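Local coordinates for protein putative TetR-family transcriptional regulator (PDB 2HXO) that probably binds promoter DNA through an N-terminal helix-turn-helix and regulates transcription as a dimeric TetR-family protein, at residues 145-148 against 149-153; 87-90 against 91-94. All coordinates share one frame; numbering follows the deposited sequence.

Contact 1: residues 145-148 against 149-153; sequences HWFT and ASSAL
The first turns of helix 146-166 pair Phe147 with Ser151 and Trp146 with Ser150, two i to i+4 couples in which a serine folds back onto the preceding turn. Phe147 CG lies anti to the backbone N (chi1 -168°), which stands the ring out from the helix, with Ser151 OG, from the next turn, over the centre of one face, 3.3 Å above the plane; the nearest ring atom, CZ, is 3.4 Å from OG. The same hydroxyl donates to Phe147 O at 3.0 Å, from above the carbonyl plane, while Ser151 N reaches that oxygen at 2.8 Å from the opposite face. Trp146 O is likewise gripped twice, by Ser150 N at 3.1 Å and by Ser150 OG at 2.8 Å, so both buried hydroxyls are satisfied by their own helix. The Trp146 indole is anchored elsewhere, its NE1 hydrogen-bonded to Val141 O. With an alanine in place of Phe147, Ser151 OG is likely to lose the aromatic face beside it, and His212 of the second subunit its edge-to-face partner. Ala149 N bonds His145 O in a straight link of 2.8 Å (N-H...O 172°), and the small Ala149 lies against Val136 and Ile229. Serines bonding back to i-4 carbonyls are a familiar feature of buried helices, here in one that meets the second subunit in the all-helical C-terminal domain of a TetR-family regulator.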
loop_
_atom_site.group_PDB
_atom_site.type_symbol
_atom_site.label_atom_id
_atom_site.label_comp_id
_atom_site.label_asym_id
_atom_site.label_seq_id
_atom_site.Cartn_x
_atom_site.Cartn_y
_atom_site.Cartn_z
ATOM N N HIS A 145 0.320 12.376 19.423
ATOM C CA HIS A 145 0.079 12.018 18.032
ATOM C C HIS A 145 1.328 11.678 17.231
ATOM O O HIS A 145 1.240 11.442 16.023
ATOM C CB HIS A 145 -0.680 13.140 17.336
ATOM C CG HIS A 145 -1.990 13.465 17.978
ATOM N ND1 HIS A 145 -3.063 12.594 17.964
ATOM C CD2 HIS A 145 -2.399 14.558 18.664
ATOM C CE1 HIS A 145 -4.074 13.142 18.614
ATOM N NE2 HIS A 145 -3.698 14.333 19.048
ATOM N N TRP A 146 2.484 11.631 17.889
ATOM C CA TRP A 146 3.737 11.335 17.174
ATOM C C TRP A 146 3.694 10.033 16.386
ATOM O O TRP A 146 4.136 9.982 15.232
ATOM C CB TRP A 146 4.934 11.264 18.128
ATOM C CG TRP A 146 5.359 12.561 18.734
ATOM C CD1 TRP A 146 4.882 13.804 18.437
ATOM C CD2 TRP A 146 6.299 12.734 19.802
ATOM N NE1 TRP A 146 5.454 14.747 19.271
ATOM C CE2 TRP A 146 6.328 14.116 20.118
ATOM C CE3 TRP A 146 7.119 11.854 20.529
ATOM C CZ2 TRP A 146 7.141 14.642 21.135
ATOM C CZ3 TRP A 146 7.936 12.378 21.551
ATOM C CH2 TRP A 146 7.936 13.759 21.841
ATOM N N PHE A 147 3.165 8.978 17.001
ATOM C CA PHE A 147 3.105 7.694 16.322
ATOM C C PHE A 147 2.026 7.675 15.259
ATOM O O PHE A 147 2.219 7.133 14.166
ATOM C CB PHE A 147 2.860 6.552 17.309
ATOM C CG PHE A 147 3.077 5.191 16.700
ATOM C CD1 PHE A 147 4.306 4.871 16.107
ATOM C CD2 PHE A 147 2.055 4.246 16.679
ATOM C CE1 PHE A 147 4.517 3.619 15.492
ATOM C CE2 PHE A 147 2.249 2.991 16.072
ATOM C CZ PHE A 147 3.488 2.679 15.474
ATOM N N THR A 148 0.886 8.276 15.580
ATOM C CA THR A 148 -0.221 8.327 14.643
ATOM C C THR A 148 0.204 9.047 13.360
ATOM O O THR A 148 0.044 8.524 12.251
ATOM C CB THR A 148 -1.439 9.055 15.268
ATOM O OG1 THR A 148 -1.832 8.385 16.466
ATOM C CG2 THR A 148 -2.611 9.051 14.317
ATOM N N ALA A 149 0.755 10.247 13.518
ATOM C CA ALA A 149 1.192 11.036 12.377
ATOM C C ALA A 149 2.257 10.300 11.567
ATOM O O ALA A 149 2.195 10.235 10.340
ATOM C CB ALA A 149 1.720 12.372 12.852
ATOM N N SER A 150 3.226 9.719 12.257
ATOM C CA SER A 150 4.301 8.998 11.583
ATOM C C SER A 150 3.822 7.776 10.827
ATOM O O SER A 150 4.267 7.528 9.699
ATOM C CB SER A 150 5.365 8.584 12.595
ATOM O OG SER A 150 5.983 9.733 13.141
ATOM N N SER A 151 2.926 7.007 11.454
ATOM C CA SER A 151 2.371 5.798 10.847
ATOM C C SER A 151 1.538 6.127 9.635
ATOM O O SER A 151 1.537 5.371 8.664
ATOM C CB SER A 151 1.500 5.033 11.847
ATOM O OG SER A 151 2.285 4.453 12.873
ATOM N N ALA A 152 0.812 7.245 9.691
ATOM C CA ALA A 152 -0.012 7.658 8.563
ATOM C C ALA A 152 0.877 7.957 7.359
ATOM O O ALA A 152 0.587 7.511 6.244
ATOM C CB ALA A 152 -0.851 8.891 8.918
ATOM N N LEU A 153 1.952 8.713 7.578
ATOM C CA LEU A 153 2.866 9.026 6.474
ATOM C C LEU A 153 3.369 7.710 5.878
ATOM O O LEU A 153 3.311 7.494 4.667
ATOM C CB LEU A 153 4.040 9.869 6.979
ATOM C CG LEU A 153 3.627 11.310 7.265
ATOM C CD1 LEU A 153 4.654 11.998 8.155
ATOM C CD2 LEU A 153 3.420 12.032 5.939
#

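Contact 2: residues 87-90 against 91-94; sequences PQDA and VRAV
Asp89 and Arg92, one turn apart on helix 87-104, meet at an angle: the carboxylate and guanidinium planes are turned 51° against each other, and Asp89 OD1 comes to the edge of the guanidinium, near its plane, 3.3 Å from Arg92 NH1. This is a long salt bridge with one oxygen facing one nitrogen, not a two-pronged pairing. The other carboxylate oxygen, OD2, accepts from Ser86 N, one half of a capping box at the helix start, so Asp89 is shared between the chain leading into the first turn and the arginine. Arg92 has its CG anti to its own carbonyl carbon (chi1 -74°) and runs extended from CG to NE, which sends the guanidinium back toward the start of the helix and past Gln88. There Arg92 NH1 lies 3.6 Å from Gln88 CB, and the aliphatic Arg92 CG rests 3.4 Å from Gln88 O. Arg92 NE bonds Thr223 OG1 on helix 214-230 and NH2 has a hydrogen bond of its own elsewhere, so the salt bridge is one of several ties on the group. Helix 87-104 belongs to the all-helical C-terminal domain of the TetR family, and its first turns form an amphipathic segment. Val91 and Val94 are buried, whereas Ala93 is exposed. Val91 points CG2 at Pro87 O, 3.4 Å away, and packs on Leu226 and Gln135; Val94 CG2 approaches Ala90 O in the same manner. Regular i to i+4 backbone bonds run beneath these side chains, from Val91 N to Pro87 O (3.0 Å) through to Val94 N and Ala90 O. Pro87, lacking an N-H, fits the first turn, where no such donor is called for, and its ring touches Gln135 and Ala138 of helix 124-138.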
loop_
_atom_site.group_PDB
_atom_site.type_symbol
_atom_site.label_atom_id
_atom_site.label_comp_id
_atom_site.label_asym_id
_atom_site.label_seq_id
_atom_site.Cartn_x
_atom_site.Cartn_y
_atom_site.Cartn_z
ATOM N N PRO A 87 10.594 20.863 7.736
ATOM C CA PRO A 87 10.288 19.478 8.107
ATOM C C PRO A 87 9.496 18.796 7.007
ATOM O O PRO A 87 9.695 17.618 6.723
ATOM C CB PRO A 87 9.486 19.645 9.387
ATOM C CG PRO A 87 10.161 20.843 10.003
ATOM C CD PRO A 87 10.244 21.782 8.828
ATOM N N GLN A 88 8.607 19.559 6.381
ATOM C CA GLN A 88 7.776 19.037 5.306
ATOM C C GLN A 88 8.596 18.591 4.097
ATOM O O GLN A 88 8.298 17.545 3.501
ATOM C CB GLN A 88 6.714 20.070 4.906
ATOM C CG GLN A 88 5.560 20.183 5.916
ATOM C CD GLN A 88 5.831 21.152 7.077
ATOM O OE1 GLN A 88 6.984 21.432 7.431
ATOM N NE2 GLN A 88 4.755 21.658 7.683
ATOM N N ASP A 89 9.622 19.372 3.746
ATOM C CA ASP A 89 10.505 19.043 2.631
ATOM C C ASP A 89 11.271 17.781 2.964
ATOM O O ASP A 89 11.440 16.910 2.112
ATOM C CB ASP A 89 11.537 20.149 2.375
ATOM C CG ASP A 89 10.917 21.427 1.922
ATOM O OD1 ASP A 89 10.089 21.369 1.005
ATOM O OD2 ASP A 89 11.255 22.497 2.472
ATOM N N ALA A 90 11.755 17.702 4.202
ATOM C CA ALA A 90 12.518 16.551 4.637
ATOM C C ALA A 90 11.650 15.289 4.510
ATOM O O ALA A 90 12.110 14.252 4.036
ATOM C CB ALA A 90 12.995 16.754 6.064
ATOM N N VAL A 91 10.384 15.382 4.903
ATOM C CA VAL A 91 9.508 14.226 4.786
ATOM C C VAL A 91 9.361 13.849 3.307
ATOM O O VAL A 91 9.347 12.665 2.956
ATOM C CB VAL A 91 8.119 14.497 5.416
ATOM C CG1 VAL A 91 7.145 13.433 4.988
ATOM C CG2 VAL A 91 8.244 14.527 6.935
ATOM N N ARG A 92 9.248 14.850 2.441
ATOM C CA ARG A 92 9.149 14.581 1.011
ATOM C C ARG A 92 10.398 13.891 0.476
ATOM O O ARG A 92 10.290 13.001 -0.372
ATOM C CB ARG A 92 8.917 15.869 0.236
ATOM C CG ARG A 92 7.514 16.412 0.389
ATOM C CD ARG A 92 7.353 17.694 -0.433
ATOM N NE ARG A 92 6.136 18.369 -0.040
ATOM C CZ ARG A 92 6.086 19.396 0.796
ATOM N NH1 ARG A 92 7.199 19.896 1.318
ATOM N NH2 ARG A 92 4.906 19.883 1.149
ATOM N N ALA A 93 11.571 14.294 0.963
ATOM C CA ALA A 93 12.824 13.684 0.523
ATOM C C ALA A 93 12.829 12.227 0.966
ATOM O O ALA A 93 13.265 11.349 0.221
ATOM C CB ALA A 93 14.026 14.415 1.118
ATOM N N VAL A 94 12.344 11.959 2.175
ATOM C CA VAL A 94 12.299 10.581 2.642
ATOM C C VAL A 94 11.367 9.767 1.751
ATOM O O VAL A 94 11.724 8.680 1.311
ATOM C CB VAL A 94 11.799 10.469 4.085
ATOM C CG1 VAL A 94 11.586 8.995 4.433
ATOM C CG2 VAL A 94 12.807 11.091 5.026
#

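From the N terminus, the chain first reaches contact 2, at the start of helix 87-104, and then contact 1, at the start of helix 146-166. Each is local and closes no long loop; they follow in series, neither nesting nor crossing, with helices 107-118 and 124-138 between them. Their centres lie 14 Å apart, and they touch directly where Leu153 CD2 packs 4.1 Å from Val91 CG1. Both also lean on helices 124-138 and 214-230, so the two helix starts share neighbours within the C-terminal domain. Contact 1 additionally faces the second subunit, whereas no other chain of the assembly touches the segments of contact 2.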